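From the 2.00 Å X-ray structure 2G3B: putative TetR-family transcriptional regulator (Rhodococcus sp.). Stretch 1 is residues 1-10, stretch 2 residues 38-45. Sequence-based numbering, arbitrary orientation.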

# COMPACT_ATOMS: atom_id res chain seq x y z
N MSE A 1 6.18 20.78 27.36
CA MSE A 1 7.20 19.77 26.95
C MSE A 1 6.45 18.53 26.50
O MSE A 1 6.78 17.99 25.48
CB MSE A 1 8.20 19.49 28.04
CG MSE A 1 8.75 20.78 28.72
SE MSE A 1 7.59 21.85 30.03
CE MSE A 1 7.21 23.66 29.04
N SER A 2 5.40 18.09 27.23
CA SER A 2 4.43 17.13 26.65
C SER A 2 3.37 17.77 25.73
O SER A 2 3.03 17.20 24.69
CB SER A 2 3.79 16.20 27.68
OG SER A 2 3.24 15.09 26.99
N GLU A 3 2.89 18.96 26.09
CA GLU A 3 2.25 19.86 25.13
C GLU A 3 3.21 20.20 23.98
O GLU A 3 2.79 20.35 22.84
CB GLU A 3 1.79 21.15 25.82
CG GLU A 3 1.41 22.32 24.87
CD GLU A 3 1.23 23.66 25.63
OE1 GLU A 3 2.13 24.54 25.53
OE2 GLU A 3 0.20 23.82 26.32
N ARG A 4 4.50 20.30 24.29
CA ARG A 4 5.47 20.67 23.25
C ARG A 4 5.87 19.46 22.38
O ARG A 4 6.06 19.62 21.19
CB ARG A 4 6.69 21.38 23.86
CG ARG A 4 6.36 22.71 24.56
CD ARG A 4 7.65 23.49 24.90
NE ARG A 4 8.56 22.78 25.82
CZ ARG A 4 9.64 23.30 26.43
NH1 ARG A 4 10.02 24.57 26.24
NH2 ARG A 4 10.38 22.52 27.22
N ARG A 5 6.02 18.29 22.99
CA ARG A 5 6.24 17.05 22.24
C ARG A 5 5.09 16.83 21.25
O ARG A 5 5.34 16.59 20.08
CB ARG A 5 6.38 15.83 23.16
CG ARG A 5 7.69 15.78 23.88
CD ARG A 5 7.77 14.60 24.83
NE ARG A 5 8.33 13.40 24.18
CZ ARG A 5 9.48 12.80 24.54
NH1 ARG A 5 10.22 13.27 25.55
NH2 ARG A 5 9.90 11.72 23.89
N ASP A 6 3.85 16.96 21.72
CA ASP A 6 2.65 16.86 20.87
C ASP A 6 2.64 17.85 19.69
O ASP A 6 2.28 17.47 18.58
CB ASP A 6 1.38 17.06 21.72
CG ASP A 6 0.07 16.99 20.89
OD1 ASP A 6 -0.53 15.88 20.82
OD2 ASP A 6 -0.36 18.02 20.31
N ALA A 7 3.05 19.12 19.93
CA ALA A 7 3.16 20.12 18.86
C ALA A 7 4.21 19.72 17.85
O ALA A 7 4.02 19.88 16.64
CB ALA A 7 3.49 21.55 19.44
N ILE A 8 5.33 19.18 18.32
CA ILE A 8 6.39 18.77 17.41
C ILE A 8 5.87 17.63 16.48
O ILE A 8 6.12 17.63 15.26
CB ILE A 8 7.69 18.30 18.15
CG1 ILE A 8 8.42 19.53 18.74
CG2 ILE A 8 8.61 17.59 17.18
CD1 ILE A 8 9.44 19.18 19.89
N LEU A 9 5.20 16.67 17.10
CA LEU A 9 4.78 15.45 16.39
C LEU A 9 3.65 15.81 15.41
O LEU A 9 3.64 15.39 14.24
CB LEU A 9 4.38 14.37 17.42
CG LEU A 9 5.61 13.89 18.22
CD1 LEU A 9 5.30 12.87 19.27
CD2 LEU A 9 6.69 13.42 17.26
N LYS A 10 2.71 16.63 15.86
CA LYS A 10 1.64 17.11 14.98
C LYS A 10 2.22 17.82 13.72
O LYS A 10 1.74 17.62 12.59
CB LYS A 10 0.78 18.05 15.80
CG LYS A 10 -0.34 18.75 15.06
CD LYS A 10 -0.83 19.88 15.95
CE LYS A 10 -1.68 19.31 17.07
N GLY A 38 16.72 22.71 19.26
CA GLY A 38 17.37 22.04 20.39
C GLY A 38 16.36 21.29 21.27
O GLY A 38 16.66 20.22 21.87
N LEU A 39 15.15 21.82 21.38
CA LEU A 39 14.14 21.09 22.19
C LEU A 39 13.76 19.83 21.48
O LEU A 39 13.54 18.78 22.13
CB LEU A 39 12.90 21.91 22.46
CG LEU A 39 11.81 21.22 23.29
CD1 LEU A 39 12.26 21.03 24.76
CD2 LEU A 39 10.52 21.93 23.21
N LEU A 40 13.65 19.92 20.16
CA LEU A 40 13.27 18.74 19.37
C LEU A 40 14.34 17.63 19.55
O LEU A 40 14.00 16.44 19.81
CB LEU A 40 13.02 19.20 17.91
CG LEU A 40 12.47 18.19 16.93
CD1 LEU A 40 11.73 18.93 15.78
CD2 LEU A 40 13.67 17.35 16.41
N TYR A 41 15.62 18.01 19.47
CA TYR A 41 16.69 17.05 19.70
C TYR A 41 16.78 16.53 21.12
O TYR A 41 17.14 15.36 21.33
CB TYR A 41 18.04 17.63 19.34
CG TYR A 41 18.21 17.97 17.89
CD1 TYR A 41 18.03 17.03 16.90
CD2 TYR A 41 18.65 19.24 17.50
CE1 TYR A 41 18.21 17.34 15.56
CE2 TYR A 41 18.85 19.57 16.14
CZ TYR A 41 18.64 18.62 15.20
OH TYR A 41 18.86 18.93 13.88
N TYR A 42 16.49 17.38 22.10
CA TYR A 42 16.37 16.91 23.48
C TYR A 42 15.32 15.80 23.64
O TYR A 42 15.57 14.80 24.31
CB TYR A 42 16.07 18.06 24.43
CG TYR A 42 16.13 17.64 25.89
CD1 TYR A 42 17.36 17.29 26.51
CD2 TYR A 42 14.97 17.59 26.65
CE1 TYR A 42 17.40 16.88 27.86
CE2 TYR A 42 15.01 17.17 27.98
CZ TYR A 42 16.22 16.83 28.58
OH TYR A 42 16.23 16.44 29.90
N HIS A 43 14.15 15.97 23.04
CA HIS A 43 13.10 14.92 23.23
C HIS A 43 13.27 13.72 22.35
O HIS A 43 12.86 12.63 22.73
CB HIS A 43 11.69 15.46 22.99
CG HIS A 43 11.23 16.41 24.05
ND1 HIS A 43 11.27 16.08 25.39
CD2 HIS A 43 10.73 17.66 23.98
CE1 HIS A 43 10.83 17.10 26.11
NE2 HIS A 43 10.49 18.07 25.28
N PHE A 44 13.77 13.91 21.13
CA PHE A 44 13.73 12.83 20.12
C PHE A 44 15.11 12.38 19.64
O PHE A 44 15.23 11.42 18.89
CB PHE A 44 12.84 13.28 18.96
CG PHE A 44 11.42 13.61 19.39
CD1 PHE A 44 10.97 14.94 19.40
CD2 PHE A 44 10.55 12.59 19.82
CE1 PHE A 44 9.65 15.24 19.82
CE2 PHE A 44 9.23 12.90 20.25
CZ PHE A 44 8.79 14.21 20.23
N LYS A 45 16.14 13.10 20.09
CA LYS A 45 17.57 12.81 19.91
C LYS A 45 18.10 13.16 18.54
O LYS A 45 19.14 13.82 18.43
CB LYS A 45 17.92 11.34 20.24
CG LYS A 45 19.43 11.10 20.22
CD LYS A 45 19.81 9.62 20.24
CE LYS A 45 21.34 9.48 20.24
NZ LYS A 45 21.66 8.23 19.50

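Two helices of this putative TetR-family regulator, residues 2-10 and 38-44, meet nearly at right angles: their N-to-C directions differ by 100°, and their axes come no closer than 10.7 Å. That spacing leaves room for side chains of good size between the backbones, and the contact is made almost wholly by them. Together the two stretches bury 505 Å², about half of it from Phe44, His43 and Ile8, with Arg5 close behind.

Phe44 gives up the most surface, 89 Å². Its CA-to-CB bond points sideways, but with chi1 at -58° (m) the end of the side chain comes nearer to the first helix. Ile8 CG2 lies 3.7 Å from Phe44 CE1, and Leu9 CD2 lies 3.7 Å from Phe44 CZ. A flat, wide aromatic ring suits this position because it can reach across the gap from a sideways start and offer carbon to two successive residues of the opposing helix. Arg5 also borders the ring, with NH2 3.9 Å from Phe44 CE2, so the apolar patch ends against a charged group.

Ile8 is the apolar counterpart on the first helix. It points toward the second stretch and is buried, covering 81 Å². Branching at CB places CG2 close to the backbone, where Ile8 CG2 lies 3.7 Å from both Phe44 CE1 and Leu40 CD1. Ile8 CD1 also packs on Phe44 CE1, at 3.9 Å, and reaches Leu39 CD2 at 4.4 Å. A branched apolar side chain suits this buried place, lined by Phe44, Leu40 and Leu39; the CA atoms of Ile8 and Leu40 are 7.2 Å apart.

At the other end of the contact His43 points toward the first helix and lies against Arg5; their CA atoms are 7.3 Å apart. Both the aliphatic part and the guanidinium of Arg5 pack on His43. Arg5 CG sits 3.6 Å from the centroid of the His43 ring and only 14° off its normal, a CH-pi contact over the ring face. Farther out, the Arg5 chain bends at chi3 (90°, p), bringing its guanidinium over His43 CB and placing NH1 3.0 Å from His43 ND1; whether that close pair is a hydrogen bond the geometry leaves open. Arginine fits this margin well, since its methylenes can cover an aromatic face while the residue as a whole remains partly exposed. The histidine pays a price: its NE2 is buried by the contact without any partner in the model.

Arg4 and Leu39 add a further contact. Both point toward the opposite stretch, and Leu39 CD2 lies over one face of the Arg4 guanidinium, 3.4 Å from Arg4 NE. A guanidinium face is flat and poor in hydrogen-bonding capacity, so a methyl group can rest there while the edge stays free for polar partners. No clear hydrogen bond crosses between the stretches; shape and apolar packing carry most of the contact.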